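Local coordinates for protein SaTIE-TED (Staphylococcus aureus, PDB 6FX6) that is a surface-protein thioester domain of unknown function, whose class probably attaches bacteria to host molecules through a reactive internal thioester, at residues R138-K149 with L229-I238. Sequence-based numbering, arbitrary orientation.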
# COMPACT_ATOMS: atom_id res chain seq x y z
N ARG A 138 -10.93 1.44 11.64
CA ARG A 138 -12.18 1.08 10.98
C ARG A 138 -13.32 1.94 11.52
O ARG A 138 -13.26 2.43 12.65
CB ARG A 138 -12.49 -0.40 11.20
CG ARG A 138 -11.46 -1.35 10.60
CD ARG A 138 -11.53 -1.37 9.08
NE ARG A 138 -10.54 -2.27 8.47
CZ ARG A 138 -9.26 -1.96 8.22
NH1 ARG A 138 -8.48 -2.87 7.66
NH2 ARG A 138 -8.75 -0.77 8.52
N ALA A 139 -14.34 2.13 10.69
CA ALA A 139 -15.55 2.87 11.08
C ALA A 139 -16.22 2.27 12.31
O ALA A 139 -16.05 1.08 12.60
CB ALA A 139 -16.53 2.92 9.93
N SER A 140 -16.97 3.09 13.04
CA SER A 140 -17.66 2.63 14.26
C SER A 140 -18.76 1.60 13.97
O SER A 140 -19.11 0.80 14.83
CB SER A 140 -18.25 3.82 15.02
OG SER A 140 -19.19 4.51 14.22
N PHE A 141 -19.30 1.64 12.75
CA PHE A 141 -20.32 0.66 12.31
C PHE A 141 -19.73 -0.56 11.57
O PHE A 141 -20.47 -1.33 10.98
CB PHE A 141 -21.43 1.35 11.50
CG PHE A 141 -20.93 2.21 10.36
CD1 PHE A 141 -20.38 1.65 9.21
CD2 PHE A 141 -21.04 3.60 10.42
CE1 PHE A 141 -19.93 2.45 8.17
CE2 PHE A 141 -20.59 4.40 9.38
CZ PHE A 141 -20.04 3.82 8.25
N HIS A 142 -18.41 -0.73 11.63
CA HIS A 142 -17.71 -1.84 10.97
C HIS A 142 -18.23 -3.20 11.44
O HIS A 142 -18.34 -3.43 12.64
CB HIS A 142 -16.21 -1.73 11.23
CG HIS A 142 -15.38 -2.75 10.51
ND1 HIS A 142 -15.52 -2.99 9.16
CD2 HIS A 142 -14.39 -3.56 10.94
CE1 HIS A 142 -14.65 -3.92 8.79
NE2 HIS A 142 -13.95 -4.28 9.86
N LYS A 143 -18.55 -4.06 10.48
CA LYS A 143 -19.13 -5.40 10.71
C LYS A 143 -20.57 -5.44 11.25
O LYS A 143 -21.08 -6.53 11.50
CB LYS A 143 -18.25 -6.27 11.63
CG LYS A 143 -16.78 -6.36 11.27
CD LYS A 143 -16.11 -7.40 12.15
CE LYS A 143 -14.61 -7.26 12.20
NZ LYS A 143 -14.02 -8.08 13.31
N GLN A 144 -21.23 -4.30 11.42
CA GLN A 144 -22.57 -4.28 12.00
C GLN A 144 -23.64 -4.56 10.94
O GLN A 144 -23.41 -4.38 9.74
CB GLN A 144 -22.85 -2.96 12.72
CG GLN A 144 -21.98 -2.77 13.96
CD GLN A 144 -22.40 -1.59 14.84
OE1 GLN A 144 -22.87 -0.56 14.35
NE2 GLN A 144 -22.21 -1.74 16.14
N LYS A 145 -24.79 -5.03 11.43
CA LYS A 145 -25.98 -5.25 10.62
C LYS A 145 -27.02 -4.23 11.07
O LYS A 145 -27.31 -4.13 12.26
CB LYS A 145 -26.53 -6.66 10.83
CG LYS A 145 -25.63 -7.76 10.31
CD LYS A 145 -26.22 -9.13 10.59
CE LYS A 145 -25.27 -10.26 10.20
NZ LYS A 145 -25.19 -10.46 8.73
N LYS A 146 -27.57 -3.48 10.12
CA LYS A 146 -28.54 -2.43 10.41
C LYS A 146 -29.78 -2.65 9.56
O LYS A 146 -29.65 -2.89 8.36
CB LYS A 146 -27.97 -1.06 10.04
CG LYS A 146 -26.64 -0.70 10.70
CD LYS A 146 -26.81 -0.29 12.15
CE LYS A 146 -25.61 0.51 12.62
NZ LYS A 146 -25.56 0.62 14.10
N PRO A 147 -30.99 -2.56 10.16
CA PRO A 147 -32.21 -2.64 9.36
C PRO A 147 -32.47 -1.34 8.60
O PRO A 147 -32.17 -0.26 9.10
CB PRO A 147 -33.30 -2.87 10.40
CG PRO A 147 -32.79 -2.19 11.62
CD PRO A 147 -31.30 -2.39 11.60
N ILE A 148 -33.02 -1.46 7.40
CA ILE A 148 -33.41 -0.30 6.59
C ILE A 148 -34.61 -0.68 5.72
O ILE A 148 -34.62 -1.75 5.10
CB ILE A 148 -32.22 0.22 5.74
CG1 ILE A 148 -32.55 1.58 5.11
CG2 ILE A 148 -31.79 -0.79 4.67
CD1 ILE A 148 -31.38 2.23 4.40
N LYS A 149 -35.63 0.17 5.70
CA LYS A 149 -36.81 -0.06 4.87
C LYS A 149 -36.56 0.41 3.45
O LYS A 149 -35.88 1.42 3.24
CB LYS A 149 -38.04 0.66 5.45
CG LYS A 149 -38.39 0.20 6.85
CD LYS A 149 -39.86 0.36 7.16
CE LYS A 149 -40.20 -0.31 8.49
NZ LYS A 149 -41.66 -0.29 8.77
N LEU A 229 -8.82 -3.00 2.64
CA LEU A 229 -8.86 -2.42 3.99
C LEU A 229 -10.17 -1.66 4.22
O LEU A 229 -10.17 -0.51 4.64
CB LEU A 229 -7.65 -1.51 4.24
CG LEU A 229 -6.27 -2.12 3.98
CD1 LEU A 229 -5.21 -1.06 4.21
CD2 LEU A 229 -6.01 -3.34 4.84
N ASP A 230 -11.28 -2.33 3.91
CA ASP A 230 -12.60 -1.70 3.94
C ASP A 230 -13.25 -1.78 5.30
O ASP A 230 -13.16 -2.79 5.99
CB ASP A 230 -13.54 -2.29 2.88
CG ASP A 230 -13.82 -3.76 3.07
OD1 ASP A 230 -12.85 -4.53 3.21
OD2 ASP A 230 -15.00 -4.17 3.05
N SER A 231 -13.90 -0.68 5.69
CA SER A 231 -14.96 -0.74 6.68
C SER A 231 -16.18 -1.21 5.92
O SER A 231 -16.40 -0.76 4.80
CB SER A 231 -15.21 0.63 7.31
OG SER A 231 -14.06 1.07 8.01
N TRP A 232 -16.95 -2.13 6.50
CA TRP A 232 -18.18 -2.60 5.87
C TRP A 232 -19.36 -2.68 6.82
O TRP A 232 -19.22 -2.85 8.04
CB TRP A 232 -17.96 -3.94 5.15
CG TRP A 232 -17.54 -5.10 6.00
CD1 TRP A 232 -16.26 -5.55 6.19
CD2 TRP A 232 -18.39 -5.99 6.75
NE1 TRP A 232 -16.26 -6.65 7.02
CE2 TRP A 232 -17.55 -6.94 7.38
CE3 TRP A 232 -19.77 -6.06 6.95
CZ2 TRP A 232 -18.05 -7.96 8.20
CZ3 TRP A 232 -20.28 -7.08 7.78
CH2 TRP A 232 -19.41 -8.02 8.39
N LEU A 233 -20.53 -2.58 6.21
CA LEU A 233 -21.80 -2.52 6.90
C LEU A 233 -22.81 -3.30 6.08
O LEU A 233 -22.93 -3.08 4.86
CB LEU A 233 -22.22 -1.05 7.01
CG LEU A 233 -23.59 -0.65 7.57
CD1 LEU A 233 -23.49 0.69 8.27
CD2 LEU A 233 -24.64 -0.59 6.48
N THR A 234 -23.55 -4.20 6.74
CA THR A 234 -24.56 -5.00 6.06
C THR A 234 -25.94 -4.45 6.38
O THR A 234 -26.32 -4.35 7.55
CB THR A 234 -24.46 -6.49 6.47
OG1 THR A 234 -23.18 -6.99 6.06
CG2 THR A 234 -25.56 -7.33 5.79
N LEU A 235 -26.69 -4.09 5.34
CA LEU A 235 -28.07 -3.64 5.50
C LEU A 235 -29.02 -4.82 5.44
O LEU A 235 -28.90 -5.66 4.55
CB LEU A 235 -28.45 -2.67 4.39
CG LEU A 235 -27.57 -1.43 4.20
CD1 LEU A 235 -27.94 -0.74 2.89
CD2 LEU A 235 -27.71 -0.47 5.37
N GLN A 236 -29.95 -4.90 6.38
CA GLN A 236 -31.03 -5.87 6.35
C GLN A 236 -32.22 -5.16 5.70
O GLN A 236 -32.89 -4.35 6.35
CB GLN A 236 -31.37 -6.37 7.75
CG GLN A 236 -30.23 -7.11 8.45
CD GLN A 236 -30.54 -7.47 9.90
OE1 GLN A 236 -31.31 -6.79 10.58
NE2 GLN A 236 -29.92 -8.55 10.37
N VAL A 237 -32.47 -5.45 4.43
CA VAL A 237 -33.41 -4.67 3.62
C VAL A 237 -34.82 -5.20 3.88
O VAL A 237 -35.12 -6.35 3.57
CB VAL A 237 -33.07 -4.72 2.12
CG1 VAL A 237 -33.95 -3.75 1.34
CG2 VAL A 237 -31.59 -4.39 1.89
N ILE A 238 -35.68 -4.34 4.45
CA ILE A 238 -37.04 -4.71 4.83
C ILE A 238 -37.98 -4.38 3.66
O ILE A 238 -38.12 -3.22 3.29
CB ILE A 238 -37.50 -3.97 6.11
CG1 ILE A 238 -36.62 -4.39 7.29
CG2 ILE A 238 -38.97 -4.25 6.41
CD1 ILE A 238 -36.71 -3.47 8.49
O HOH W 1 -22.55 -9.46 6.78
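Lys145 to Lys149 pair in parallel with Thr234 to Ile238, the short strand axes 4.5 Å apart at closest and inclined by 35°. The ladder runs from Thr234 N to Gln144 O (3.0 Å) through to Ile238 N and Ile148 O. Pro147, lacking an N-H, fits because its position donates nothing to this partner. Two overlapping beta turns, type I (Ala139 to His142) and type II (Phe141 to Gln144), lead into the strand, and there side chains supplement the main-chain bond from Lys143 N to Trp232 O. Ser231 OG accepts an almost straight bond from Ala139 N (2.9 Å). The His142 ring, its CG anti to the backbone N (chi1 -175°), presents ND1 to Trp232 N at 3.1 Å, the donor in the ring plane, while Lys143 CG and Arg138 CD cover its opposite faces. Its edge also meets the Trp232 five-membered ring in a T-shaped pair, planes at 71°. Lys143 CA makes a CH-pi contact 3.5 Å from the indole six-membered ring centroid. Ile148 CG2 packs on Leu235 CB (3.8 Å), both apolar on the buried face toward Val186; Lys145, Pro147, Lys149, Gln236 and Ile238 share the opposite, more exposed face. From the turn, Phe141 CD1 meets Leu233 CD1. Strand 231-238 lies between 145-149, an outer strand of a four-stranded mixed sheet, and 195-201; Phe156 and Val186 of the three-stranded sheet pack against Leu235, joining the two sheets.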